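Local coordinates for protein GDP-L-fucose synthase (Campylobacter jejuni subsp. jejuni serotype O:2, PDB 7M13) that binds NADP(H) and acts as a GDP-D-glycero-L-gluco-heptose synthase in making the capsular polysaccharide, and belongs to the GDP-L-fucose synthase subfamily, at residues I163-N168 with T275-G280; Y63-A68 with V253-M258; S247-D252 with K330-L335. All coordinates share one frame; numbering follows the deposited sequence.

Contact 1: I163-N168 with T275-G280; sequences ITLVLN and THINIG. With NAP (NADP nicotinamide-adenine-dinucleotide phosphate), chain E.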
loop_
_atom_site.group_PDB
_atom_site.type_symbol
_atom_site.label_atom_id
_atom_site.label_comp_id
_atom_site.label_asym_id
_atom_site.label_seq_id
_atom_site.Cartn_x
_atom_site.Cartn_y
_atom_site.Cartn_z
ATOM N N ILE B 163 -10.389 -2.320 -13.266
ATOM C CA ILE B 163 -10.119 -3.777 -13.160
ATOM C C ILE B 163 -8.613 -4.002 -13.186
ATOM O O ILE B 163 -7.931 -3.421 -14.042
ATOM C CB ILE B 163 -10.773 -4.507 -14.329
ATOM C CG1 ILE B 163 -12.230 -4.113 -14.534
ATOM C CG2 ILE B 163 -10.626 -5.999 -14.113
ATOM C CD1 ILE B 163 -13.078 -4.383 -13.363
ATOM N N THR B 164 -8.098 -4.845 -12.283
ATOM C CA THR B 164 -6.670 -5.206 -12.212
ATOM C C THR B 164 -6.482 -6.602 -12.802
ATOM O O THR B 164 -7.144 -7.553 -12.321
ATOM C CB THR B 164 -6.107 -5.164 -10.784
ATOM O OG1 THR B 164 -6.206 -3.791 -10.352
ATOM C CG2 THR B 164 -4.666 -5.592 -10.713
ATOM N N LEU B 165 -5.567 -6.720 -13.748
ATOM C CA LEU B 165 -5.135 -7.982 -14.351
ATOM C C LEU B 165 -3.694 -8.235 -13.936
ATOM O O LEU B 165 -2.862 -7.334 -14.062
ATOM C CB LEU B 165 -5.235 -7.894 -15.874
ATOM C CG LEU B 165 -6.589 -7.517 -16.447
ATOM C CD1 LEU B 165 -6.543 -7.471 -17.980
ATOM C CD2 LEU B 165 -7.674 -8.490 -15.982
ATOM N N VAL B 166 -3.386 -9.430 -13.454
ATOM C CA VAL B 166 -2.085 -9.731 -12.821
ATOM C C VAL B 166 -1.355 -10.802 -13.627
ATOM O O VAL B 166 -1.953 -11.845 -13.872
ATOM C CB VAL B 166 -2.287 -10.175 -11.365
ATOM C CG1 VAL B 166 -0.965 -10.310 -10.641
ATOM C CG2 VAL B 166 -3.221 -9.210 -10.626
ATOM N N LEU B 167 -0.093 -10.559 -13.969
ATOM C CA LEU B 167 0.725 -11.509 -14.755
ATOM C C LEU B 167 2.099 -11.673 -14.120
ATOM O O LEU B 167 2.493 -10.883 -13.240
ATOM C CB LEU B 167 0.858 -11.031 -16.203
ATOM C CG LEU B 167 1.510 -9.669 -16.424
ATOM C CD1 LEU B 167 2.340 -9.692 -17.695
ATOM C CD2 LEU B 167 0.476 -8.571 -16.507
ATOM N N ASN B 168 2.838 -12.672 -14.602
ATOM C CA ASN B 168 4.185 -12.991 -14.093
ATOM C C ASN B 168 5.316 -12.535 -15.026
ATOM O O ASN B 168 6.245 -11.921 -14.523
ATOM C CB ASN B 168 4.288 -14.492 -13.830
ATOM C CG ASN B 168 3.638 -14.836 -12.509
ATOM O OD1 ASN B 168 3.876 -14.153 -11.513
ATOM N ND2 ASN B 168 2.903 -15.943 -12.469
ATOM N N THR B 275 -10.760 -9.056 -5.997
ATOM C CA THR B 275 -11.443 -8.891 -7.297
ATOM C C THR B 275 -10.494 -8.629 -8.446
ATOM O O THR B 275 -10.987 -8.398 -9.566
ATOM C CB THR B 275 -12.526 -7.827 -7.216
ATOM O OG1 THR B 275 -11.960 -6.574 -6.837
ATOM C CG2 THR B 275 -13.638 -8.231 -6.287
ATOM N N HIS B 276 -9.187 -8.634 -8.195
ATOM C CA HIS B 276 -8.187 -8.689 -9.273
ATOM C C HIS B 276 -8.313 -10.021 -10.007
ATOM O O HIS B 276 -8.948 -10.971 -9.478
ATOM C CB HIS B 276 -6.779 -8.479 -8.730
ATOM C CG HIS B 276 -6.362 -9.408 -7.662
ATOM N ND1 HIS B 276 -6.809 -9.298 -6.380
ATOM C CD2 HIS B 276 -5.549 -10.495 -7.714
ATOM C CE1 HIS B 276 -6.276 -10.278 -5.658
ATOM N NE2 HIS B 276 -5.503 -11.024 -6.457
ATOM N N ILE B 277 -7.755 -10.090 -11.211
ATOM C CA ILE B 277 -7.867 -11.318 -12.054
ATOM C C ILE B 277 -6.484 -11.683 -12.542
ATOM O O ILE B 277 -5.850 -10.886 -13.237
ATOM C CB ILE B 277 -8.778 -11.068 -13.265
ATOM C CG1 ILE B 277 -10.057 -10.299 -12.935
ATOM C CG2 ILE B 277 -9.054 -12.376 -13.968
ATOM C CD1 ILE B 277 -10.794 -9.834 -14.158
ATOM N N ASN B 278 -6.090 -12.921 -12.328
ATOM C CA ASN B 278 -4.821 -13.405 -12.903
ATOM C C ASN B 278 -5.000 -13.633 -14.416
ATOM O O ASN B 278 -6.047 -14.109 -14.840
ATOM C CB ASN B 278 -4.403 -14.728 -12.294
ATOM C CG ASN B 278 -4.063 -14.617 -10.838
ATOM O OD1 ASN B 278 -3.688 -13.546 -10.343
ATOM N ND2 ASN B 278 -4.160 -15.764 -10.152
ATOM N N ILE B 279 -3.980 -13.301 -15.183
ATOM C CA ILE B 279 -3.974 -13.594 -16.635
ATOM C C ILE B 279 -2.688 -14.367 -16.924
ATOM O O ILE B 279 -1.726 -14.297 -16.151
ATOM C CB ILE B 279 -4.143 -12.323 -17.490
ATOM C CG1 ILE B 279 -3.019 -11.309 -17.317
ATOM C CG2 ILE B 279 -5.507 -11.701 -17.232
ATOM C CD1 ILE B 279 -3.061 -10.150 -18.284
ATOM N N GLY B 280 -2.705 -15.121 -18.006
ATOM C CA GLY B 280 -1.591 -16.030 -18.283
ATOM C C GLY B 280 -2.063 -17.143 -19.190
ATOM O O GLY B 280 -3.186 -17.126 -19.644
HETATM P PA NAP E . 7.673 -1.333 -19.708
HETATM O O1A NAP E . 8.708 -1.352 -18.623
HETATM O O2A NAP E . 8.038 -1.985 -21.020
HETATM O O5B NAP E . 7.221 0.128 -20.063
HETATM C C5B NAP E . 6.858 1.050 -19.036
HETATM C C4B NAP E . 6.564 2.353 -19.710
HETATM O O4B NAP E . 6.100 3.265 -18.686
HETATM C C3B NAP E . 7.781 3.019 -20.384
HETATM O O3B NAP E . 7.470 3.319 -21.740
HETATM C C2B NAP E . 8.042 4.245 -19.517
HETATM O O2B NAP E . 8.479 5.388 -20.253
HETATM C C1B NAP E . 6.655 4.535 -18.956
HETATM N N9A NAP E . 6.729 5.299 -17.729
HETATM C C8A NAP E . 7.331 4.953 -16.558
HETATM N N7A NAP E . 7.333 5.906 -15.658
HETATM C C5A NAP E . 6.698 6.958 -16.283
HETATM C C6A NAP E . 6.402 8.264 -15.855
HETATM N N6A NAP E . 6.758 8.763 -14.666
HETATM N N1A NAP E . 5.766 9.064 -16.740
HETATM C C2A NAP E . 5.438 8.576 -17.944
HETATM N N3A NAP E . 5.676 7.366 -18.453
HETATM C C4A NAP E . 6.323 6.603 -17.563
HETATM O O3 NAP E . 6.338 -2.006 -19.146
HETATM P PN NAP E . 5.748 -3.440 -19.465
HETATM O O1N NAP E . 6.833 -4.433 -19.306
HETATM O O2N NAP E . 5.030 -3.329 -20.751
HETATM O O5D NAP E . 4.696 -3.598 -18.257
HETATM C C5D NAP E . 3.353 -3.202 -18.415
HETATM C C4D NAP E . 2.630 -3.517 -17.137
HETATM O O4D NAP E . 2.636 -4.954 -16.911
HETATM C C3D NAP E . 3.231 -2.878 -15.878
HETATM O O3D NAP E . 2.199 -2.520 -14.947
HETATM C C2D NAP E . 4.089 -3.996 -15.357
HETATM O O2D NAP E . 4.427 -3.865 -13.980
HETATM C C1D NAP E . 3.220 -5.206 -15.634
HETATM N N1N NAP E . 4.024 -6.447 -15.648
HETATM C C2N NAP E . 5.025 -6.647 -16.559
HETATM C C3N NAP E . 5.805 -7.751 -16.495
HETATM C C7N NAP E . 6.915 -8.013 -17.449
HETATM O O7N NAP E . 7.471 -9.130 -17.433
HETATM N N7N NAP E . 7.258 -7.038 -18.287
HETATM C C4N NAP E . 5.543 -8.769 -15.497
HETATM C C5N NAP E . 4.443 -8.514 -14.595
HETATM C C6N NAP E . 3.800 -7.388 -14.645
HETATM P P2B NAP E . 10.021 5.516 -20.723
HETATM O O1X NAP E . 10.115 4.578 -21.894
HETATM O O2X NAP E . 10.906 5.207 -19.597
HETATM O O3X NAP E . 10.151 6.998 -21.124
HETATM O O HOH W 1 -9.846 -5.757 -10.185
HETATM O O HOH W 2 0.950 -14.838 -15.825
#

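Contact 2: Y63-A68 with V253-M258; sequences YVFLTA and VAIYTM. With NAP (NADP nicotinamide-adenine-dinucleotide phosphate), chain E.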
loop_
_atom_site.group_PDB
_atom_site.type_symbol
_atom_site.label_atom_id
_atom_site.label_comp_id
_atom_site.label_asym_id
_atom_site.label_seq_id
_atom_site.Cartn_x
_atom_site.Cartn_y
_atom_site.Cartn_z
ATOM N N TYR B 63 -11.646 5.738 -21.700
ATOM C CA TYR B 63 -11.093 4.411 -21.329
ATOM C C TYR B 63 -9.611 4.603 -21.100
ATOM O O TYR B 63 -8.924 5.354 -21.824
ATOM C CB TYR B 63 -11.357 3.369 -22.428
ATOM C CG TYR B 63 -12.825 3.124 -22.561
ATOM C CD1 TYR B 63 -13.476 2.191 -21.788
ATOM C CD2 TYR B 63 -13.580 3.828 -23.480
ATOM C CE1 TYR B 63 -14.835 1.997 -21.874
ATOM C CE2 TYR B 63 -14.947 3.651 -23.582
ATOM C CZ TYR B 63 -15.583 2.734 -22.773
ATOM O OH TYR B 63 -16.939 2.560 -22.854
ATOM N N VAL B 64 -9.076 3.947 -20.073
ATOM C CA VAL B 64 -7.655 4.038 -19.705
ATOM C C VAL B 64 -7.054 2.638 -19.584
ATOM O O VAL B 64 -7.629 1.768 -18.870
ATOM C CB VAL B 64 -7.506 4.803 -18.377
ATOM C CG1 VAL B 64 -6.061 4.805 -17.922
ATOM C CG2 VAL B 64 -8.046 6.238 -18.484
ATOM N N PHE B 65 -5.931 2.406 -20.251
ATOM C CA PHE B 65 -5.031 1.256 -20.004
ATOM C C PHE B 65 -3.800 1.762 -19.309
ATOM O O PHE B 65 -3.036 2.557 -19.907
ATOM C CB PHE B 65 -4.699 0.520 -21.295
ATOM C CG PHE B 65 -5.875 -0.097 -22.001
ATOM C CD1 PHE B 65 -6.238 -1.408 -21.738
ATOM C CD2 PHE B 65 -6.542 0.565 -23.020
ATOM C CE1 PHE B 65 -7.309 -2.006 -22.377
ATOM C CE2 PHE B 65 -7.602 -0.046 -23.665
ATOM C CZ PHE B 65 -7.954 -1.344 -23.376
ATOM N N LEU B 66 -3.622 1.374 -18.050
ATOM C CA LEU B 66 -2.520 1.909 -17.234
ATOM C C LEU B 66 -1.352 0.938 -17.316
ATOM O O LEU B 66 -1.335 -0.040 -16.512
ATOM C CB LEU B 66 -3.009 2.119 -15.813
ATOM C CG LEU B 66 -1.970 2.634 -14.842
ATOM C CD1 LEU B 66 -1.163 3.779 -15.446
ATOM C CD2 LEU B 66 -2.656 2.993 -13.537
ATOM N N THR B 67 -0.404 1.150 -18.216
ATOM C CA THR B 67 0.740 0.216 -18.360
ATOM C C THR B 67 2.035 0.806 -17.812
ATOM O O THR B 67 2.985 0.042 -17.657
ATOM C CB THR B 67 0.976 -0.261 -19.806
ATOM O OG1 THR B 67 1.790 0.686 -20.520
ATOM C CG2 THR B 67 -0.309 -0.524 -20.543
ATOM N N ALA B 68 2.081 2.100 -17.511
ATOM C CA ALA B 68 3.324 2.762 -17.110
ATOM C C ALA B 68 3.806 2.237 -15.754
ATOM O O ALA B 68 2.987 2.061 -14.846
ATOM C CB ALA B 68 3.091 4.233 -17.041
ATOM N N VAL B 253 -6.644 -9.912 -23.824
ATOM C CA VAL B 253 -7.426 -10.072 -22.566
ATOM C C VAL B 253 -7.738 -8.676 -22.006
ATOM O O VAL B 253 -8.799 -8.492 -21.438
ATOM C CB VAL B 253 -6.794 -11.009 -21.507
ATOM C CG1 VAL B 253 -5.465 -10.498 -20.977
ATOM C CG2 VAL B 253 -7.774 -11.304 -20.389
ATOM N N ALA B 254 -6.836 -7.712 -22.177
ATOM C CA ALA B 254 -7.116 -6.334 -21.720
ATOM C C ALA B 254 -8.304 -5.757 -22.476
ATOM O O ALA B 254 -9.227 -5.178 -21.855
ATOM C CB ALA B 254 -5.872 -5.494 -21.848
ATOM N N ILE B 255 -8.358 -5.982 -23.794
ATOM C CA ILE B 255 -9.504 -5.472 -24.585
ATOM C C ILE B 255 -10.755 -6.292 -24.256
ATOM O O ILE B 255 -11.869 -5.757 -24.105
ATOM C CB ILE B 255 -9.177 -5.469 -26.084
ATOM C CG1 ILE B 255 -8.043 -4.488 -26.379
ATOM C CG2 ILE B 255 -10.453 -5.148 -26.841
ATOM C CD1 ILE B 255 -7.393 -4.679 -27.724
ATOM N N TYR B 256 -10.621 -7.605 -24.086
ATOM C CA TYR B 256 -11.772 -8.434 -23.686
ATOM C C TYR B 256 -12.361 -7.952 -22.353
ATOM O O TYR B 256 -13.583 -7.909 -22.164
ATOM C CB TYR B 256 -11.354 -9.900 -23.574
ATOM C CG TYR B 256 -12.477 -10.797 -23.168
ATOM C CD1 TYR B 256 -13.302 -11.346 -24.130
ATOM C CD2 TYR B 256 -12.726 -11.098 -21.835
ATOM C CE1 TYR B 256 -14.366 -12.151 -23.764
ATOM C CE2 TYR B 256 -13.795 -11.885 -21.460
ATOM C CZ TYR B 256 -14.614 -12.414 -22.438
ATOM O OH TYR B 256 -15.675 -13.221 -22.098
ATOM N N THR B 257 -11.482 -7.631 -21.410
ATOM C CA THR B 257 -11.899 -7.099 -20.096
ATOM C C THR B 257 -12.697 -5.828 -20.320
ATOM O O THR B 257 -13.771 -5.707 -19.769
ATOM C CB THR B 257 -10.682 -6.828 -19.192
ATOM O OG1 THR B 257 -9.973 -8.050 -18.962
ATOM C CG2 THR B 257 -11.132 -6.415 -17.800
ATOM N N MET B 258 -12.162 -4.868 -21.073
ATOM C CA MET B 258 -12.911 -3.619 -21.315
ATOM C C MET B 258 -14.297 -3.950 -21.869
ATOM O O MET B 258 -15.282 -3.329 -21.458
ATOM C CB MET B 258 -12.200 -2.735 -22.347
ATOM C CG MET B 258 -11.016 -2.052 -21.828
ATOM S SD MET B 258 -11.429 -0.945 -20.416
ATOM C CE MET B 258 -9.947 0.055 -20.426
HETATM P PA NAP E . 7.673 -1.333 -19.708
HETATM O O1A NAP E . 8.708 -1.352 -18.623
HETATM O O2A NAP E . 8.038 -1.985 -21.020
HETATM O O5B NAP E . 7.221 0.128 -20.063
HETATM C C5B NAP E . 6.858 1.050 -19.036
HETATM C C4B NAP E . 6.564 2.353 -19.710
HETATM O O4B NAP E . 6.100 3.265 -18.686
HETATM C C3B NAP E . 7.781 3.019 -20.384
HETATM O O3B NAP E . 7.470 3.319 -21.740
HETATM C C2B NAP E . 8.042 4.245 -19.517
HETATM O O2B NAP E . 8.479 5.388 -20.253
HETATM C C1B NAP E . 6.655 4.535 -18.956
HETATM N N9A NAP E . 6.729 5.299 -17.729
HETATM C C8A NAP E . 7.331 4.953 -16.558
HETATM N N7A NAP E . 7.333 5.906 -15.658
HETATM C C5A NAP E . 6.698 6.958 -16.283
HETATM C C6A NAP E . 6.402 8.264 -15.855
HETATM N N6A NAP E . 6.758 8.763 -14.666
HETATM N N1A NAP E . 5.766 9.064 -16.740
HETATM C C2A NAP E . 5.438 8.576 -17.944
HETATM N N3A NAP E . 5.676 7.366 -18.453
HETATM C C4A NAP E . 6.323 6.603 -17.563
HETATM O O3 NAP E . 6.338 -2.006 -19.146
HETATM P PN NAP E . 5.748 -3.440 -19.465
HETATM O O1N NAP E . 6.833 -4.433 -19.306
HETATM O O2N NAP E . 5.030 -3.329 -20.751
HETATM O O5D NAP E . 4.696 -3.598 -18.257
HETATM C C5D NAP E . 3.353 -3.202 -18.415
HETATM C C4D NAP E . 2.630 -3.517 -17.137
HETATM O O4D NAP E . 2.636 -4.954 -16.911
HETATM C C3D NAP E . 3.231 -2.878 -15.878
HETATM O O3D NAP E . 2.199 -2.520 -14.947
HETATM C C2D NAP E . 4.089 -3.996 -15.357
HETATM O O2D NAP E . 4.427 -3.865 -13.980
HETATM C C1D NAP E . 3.220 -5.206 -15.634
HETATM N N1N NAP E . 4.024 -6.447 -15.648
HETATM C C2N NAP E . 5.025 -6.647 -16.559
HETATM C C3N NAP E . 5.805 -7.751 -16.495
HETATM C C7N NAP E . 6.915 -8.013 -17.449
HETATM O O7N NAP E . 7.471 -9.130 -17.433
HETATM N N7N NAP E . 7.258 -7.038 -18.287
HETATM C C4N NAP E . 5.543 -8.769 -15.497
HETATM C C5N NAP E . 4.443 -8.514 -14.595
HETATM C C6N NAP E . 3.800 -7.388 -14.645
HETATM P P2B NAP E . 10.021 5.516 -20.723
HETATM O O1X NAP E . 10.115 4.578 -21.894
HETATM O O2X NAP E . 10.906 5.207 -19.597
HETATM O O3X NAP E . 10.151 6.998 -21.124
#

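Contact 3: S247-D252 with K330-L335; sequences SDDLAD and KHKIEL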
loop_
_atom_site.group_PDB
_atom_site.type_symbol
_atom_site.label_atom_id
_atom_site.label_comp_id
_atom_site.label_asym_id
_atom_site.label_seq_id
_atom_site.Cartn_x
_atom_site.Cartn_y
_atom_site.Cartn_z
ATOM N N SER B 247 2.580 -10.425 -25.455
ATOM C CA SER B 247 1.898 -9.118 -25.354
ATOM C C SER B 247 0.654 -9.045 -26.256
ATOM O O SER B 247 -0.237 -8.242 -25.927
ATOM C CB SER B 247 2.844 -8.024 -25.575
ATOM O OG SER B 247 3.421 -8.141 -26.871
ATOM N N ASP B 248 0.528 -9.838 -27.326
ATOM C CA ASP B 248 -0.738 -9.875 -28.094
ATOM C C ASP B 248 -1.846 -10.531 -27.264
ATOM O O ASP B 248 -3.005 -10.113 -27.386
ATOM C CB ASP B 248 -0.595 -10.577 -29.446
ATOM C CG ASP B 248 0.109 -9.759 -30.510
ATOM O OD1 ASP B 248 0.282 -8.531 -30.317
ATOM O OD2 ASP B 248 0.489 -10.378 -31.529
ATOM N N ASP B 249 -1.515 -11.568 -26.485
ATOM C CA ASP B 249 -2.464 -12.205 -25.553
ATOM C C ASP B 249 -2.793 -11.216 -24.425
ATOM O O ASP B 249 -3.974 -11.144 -24.071
ATOM C CB ASP B 249 -1.946 -13.553 -25.047
ATOM C CG ASP B 249 -2.391 -14.767 -25.877
ATOM O OD1 ASP B 249 -3.457 -14.691 -26.546
ATOM O OD2 ASP B 249 -1.690 -15.791 -25.811
ATOM N N LEU B 250 -1.816 -10.474 -23.910
ATOM C CA LEU B 250 -2.094 -9.430 -22.900
ATOM C C LEU B 250 -3.046 -8.389 -23.504
ATOM O O LEU B 250 -4.065 -8.045 -22.887
ATOM C CB LEU B 250 -0.795 -8.789 -22.412
ATOM C CG LEU B 250 -1.020 -7.696 -21.381
ATOM C CD1 LEU B 250 0.179 -7.567 -20.463
ATOM C CD2 LEU B 250 -1.340 -6.370 -22.047
ATOM N N ALA B 251 -2.768 -7.921 -24.726
ATOM C CA ALA B 251 -3.647 -6.917 -25.353
ATOM C C ALA B 251 -5.042 -7.512 -25.532
ATOM O O ALA B 251 -6.051 -6.869 -25.215
ATOM C CB ALA B 251 -3.054 -6.459 -26.651
ATOM N N ASP B 252 -5.131 -8.761 -25.999
ATOM C CA ASP B 252 -6.448 -9.417 -26.228
ATOM C C ASP B 252 -7.251 -9.470 -24.927
ATOM O O ASP B 252 -8.445 -9.147 -24.958
ATOM C CB ASP B 252 -6.352 -10.858 -26.737
ATOM C CG ASP B 252 -6.057 -10.982 -28.217
ATOM O OD1 ASP B 252 -6.078 -9.930 -28.893
ATOM O OD2 ASP B 252 -5.826 -12.133 -28.678
ATOM N N LYS B 330 -9.393 -17.144 -22.792
ATOM C CA LYS B 330 -8.177 -17.966 -22.637
ATOM C C LYS B 330 -7.207 -17.589 -23.731
ATOM O O LYS B 330 -7.598 -17.004 -24.766
ATOM C CB LYS B 330 -8.493 -19.468 -22.618
ATOM C CG LYS B 330 -9.212 -19.961 -23.856
ATOM C CD LYS B 330 -9.767 -21.355 -23.709
ATOM C CE LYS B 330 -10.116 -21.946 -25.055
ATOM N NZ LYS B 330 -8.931 -22.595 -25.659
ATOM N N HIS B 331 -5.958 -17.909 -23.484
ATOM C CA HIS B 331 -4.842 -17.502 -24.345
ATOM C C HIS B 331 -4.934 -18.226 -25.695
ATOM O O HIS B 331 -5.467 -19.335 -25.744
ATOM C CB HIS B 331 -3.536 -17.795 -23.639
ATOM C CG HIS B 331 -3.181 -19.230 -23.633
ATOM N ND1 HIS B 331 -3.725 -20.122 -22.746
ATOM C CD2 HIS B 331 -2.281 -19.908 -24.379
ATOM C CE1 HIS B 331 -3.212 -21.322 -22.984
ATOM N NE2 HIS B 331 -2.334 -21.214 -23.986
ATOM N N LYS B 332 -4.350 -17.612 -26.697
ATOM C CA LYS B 332 -4.248 -18.181 -28.065
ATOM C C LYS B 332 -2.805 -18.512 -28.460
ATOM O O LYS B 332 -2.662 -19.289 -29.424
ATOM C CB LYS B 332 -4.773 -17.172 -29.077
ATOM C CG LYS B 332 -6.225 -16.770 -28.899
ATOM C CD LYS B 332 -6.622 -15.643 -29.839
ATOM C CE LYS B 332 -8.045 -15.164 -29.627
ATOM N NZ LYS B 332 -8.698 -14.764 -30.898
ATOM N N ILE B 333 -1.788 -17.875 -27.878
ATOM C CA ILE B 333 -0.389 -17.968 -28.374
ATOM C C ILE B 333 0.353 -18.954 -27.482
ATOM O O ILE B 333 0.648 -18.636 -26.328
ATOM C CB ILE B 333 0.297 -16.590 -28.438
ATOM C CG1 ILE B 333 -0.457 -15.634 -29.357
ATOM C CG2 ILE B 333 1.740 -16.743 -28.869
ATOM C CD1 ILE B 333 0.098 -14.244 -29.361
ATOM N N GLU B 334 0.678 -20.132 -28.025
ATOM C CA GLU B 334 1.571 -21.088 -27.341
ATOM C C GLU B 334 3.000 -20.557 -27.421
ATOM O O GLU B 334 3.323 -19.805 -28.343
ATOM C CB GLU B 334 1.443 -22.485 -27.953
ATOM C CG GLU B 334 0.049 -23.099 -27.834
ATOM C CD GLU B 334 -0.649 -23.021 -26.476
ATOM O OE1 GLU B 334 0.016 -23.172 -25.426
ATOM O OE2 GLU B 334 -1.882 -22.846 -26.477
ATOM N N LEU B 335 3.800 -20.887 -26.432
ATOM C CA LEU B 335 5.129 -20.283 -26.212
ATOM C C LEU B 335 6.021 -20.412 -27.464
ATOM O O LEU B 335 6.612 -19.393 -27.876
ATOM C CB LEU B 335 5.756 -20.886 -24.967
ATOM C CG LEU B 335 7.077 -20.247 -24.538
ATOM C CD1 LEU B 335 6.932 -18.750 -24.301
ATOM C CD2 LEU B 335 7.606 -20.915 -23.291
#

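Contact 1: I163-N168 with T275-G280
Ile277 N gives its hydrogen to Thr164 O at 2.8 Å, opening a short parallel ladder in which backbone atoms do the joining and side chains pack on both faces. The bridge pairs are Leu165 with Ile277 and Val166 with Asn278. Ile277 O takes a hydrogen bond from Val166 N. Val166 O then accepts from Ile279 N in a nearly straight bond (171° at the hydrogen). A water bridges Thr275 O to Thr164 N before the ladder, and a second links Ile279 O to Asn168 N after it.

On one face the side chains of Leu165 and Ile277 run alongside each other and point the same way. Ile277 CD1 lies 3.9 Å from Leu165 CD2 and also meets the CG2 branch of Ile163, while Ile279 lays its CD1 against Leu165 CB. Helix 247-260 covers this face through Thr257 and Val253. On the other face Val166 CG2 approaches the ring of His276 obliquely, 3.9 Å from CD2, and Val166 CB rests near Asn278 OD1. That oxygen is hydrogen-bonded to Tyr115, and Asn278 ND2 to Asp320 O, which fixes the amide at both ends.

This is the parallel part of a Rossmann-type sheet, here in an NAD(P)-dependent epimerase/dehydratase, with strand 277-278 laid beside strand 162-171, whose backbone also bonds to strand 105-111.

The end of segment 163-168 leads to the cofactor. Leu167 holds CG between its backbone N and carbonyl carbon (chi1 60°), and CG comes within 3.6 Å of C5N of the nicotinamide. Leu167 O lies 3.4 Å from C5N of NADP, and Asn168 O the same distance from C4N of NADP, the carbon that carries the hydride in nicotinamide cofactors. Farther out, Phe109 packs against Leu167, and Asn168 ND2 is bonded to Glu243.

Contact 2: Y63-A68 with V253-M258
Met258 and Phe65 reach toward each other tip to tip, and the methionine methyl settles on the aromatic face. Met258 CE stands 3.9 Å from the centroid of the Phe65 ring and only 13° off its normal, a CH-pi contact almost over the middle. Nearer the helix, Met258 CG presses on the far end of the same ring, 3.5 Å from Phe65 CZ. The chain can do both because it bends at CB-CG (chi2 -60°), folding the sulfur and methyl back toward the strand.

The sulfur lies obliquely to both rings, a Met-aromatic contact with each. As the side chains of Tyr63 and Met258 slide past each other in opposite directions, Met258 SD comes to 4.0 Å from Tyr63 CD1. Ala254, one helical turn before Met258, meets Phe65 differently: its carbonyl O lies in the ring plane at the edge, 3.7 Å from Phe65 CE1, and its CB touches that carbon too.

Strand and helix run roughly antiparallel, at 147°, with axes 10.6 Å apart, so side chains bridge the layers of this Rossmann-type alpha/beta sandwich. Past the end of the strand, the loop reaches the cofactor, where Ala68 CA lies 3.2 Å from O4B of NADP. Strand 63-66 sits between strands 11-14 and 105-111, Val107 of the latter touches Met258, and Leu24 of helix 19-30 packs on both Phe65 and Ala254.

Contact 3: S247-D252 with K330-L335
Asp249 reaches out from the first turn of helix 247-260 and grips two successive backbone N-H groups with its carboxylate, a side-chain-to-main-chain clasp just before the C-terminal helix. Lys332 N donates to Asp249 OD1 at 3.1 Å and Ile333 N to Asp249 OD2 at 2.9 Å. Both donors come from the syn side of their oxygen, slightly out of the carboxylate plane, so the pair of bonds pins the rotation of this buried acid and the course of the loop together.

Apolar atoms close round this polar pair. Ile333 CB lies 3.4 Å from Asp249 OD2, and the CB of His331 meets the same oxygen. With Ile333 CG1 anti to the carbonyl carbon (chi1 -59°), CD1 rests on Asp248 CB at 3.7 Å.

Charge plays a looser part. Asp252 is paired through OD1 with Arg31. Within the loop, His331 NE2 makes weak hydrogen bonds to the carboxylate of Glu334, the N-cap residue of helix 335-347.

The loop thus joins the helix that packs on helix 19-30 and strand 162-171 to the C-terminal helix, with Trp329 against Asp249 and Ile333 touching His246 of strand 241-246.

How the contacts relate
Followed from the N terminus, the chain illustrates how interlocking closures build a fold. Segment 63-68 meets its partner in helix 247-260 185 positions later, so contact 2 spans the widest gap. Segment 163-168 comes next and meets 275-280 in contact 1. The start of the same helix, 247-252, opens the loop that contact 3 closes at 330-335. None of the three nests within another; every pair crosses. Helix 247-260 is the shared element: its first turns serve contact 3, where Leu250 also touches Leu167 of contact 1, while its later turns belong to contact 2 and also pack on contact 1. The sheet, this helix and the approach to the C-terminal helix are thereby tied together.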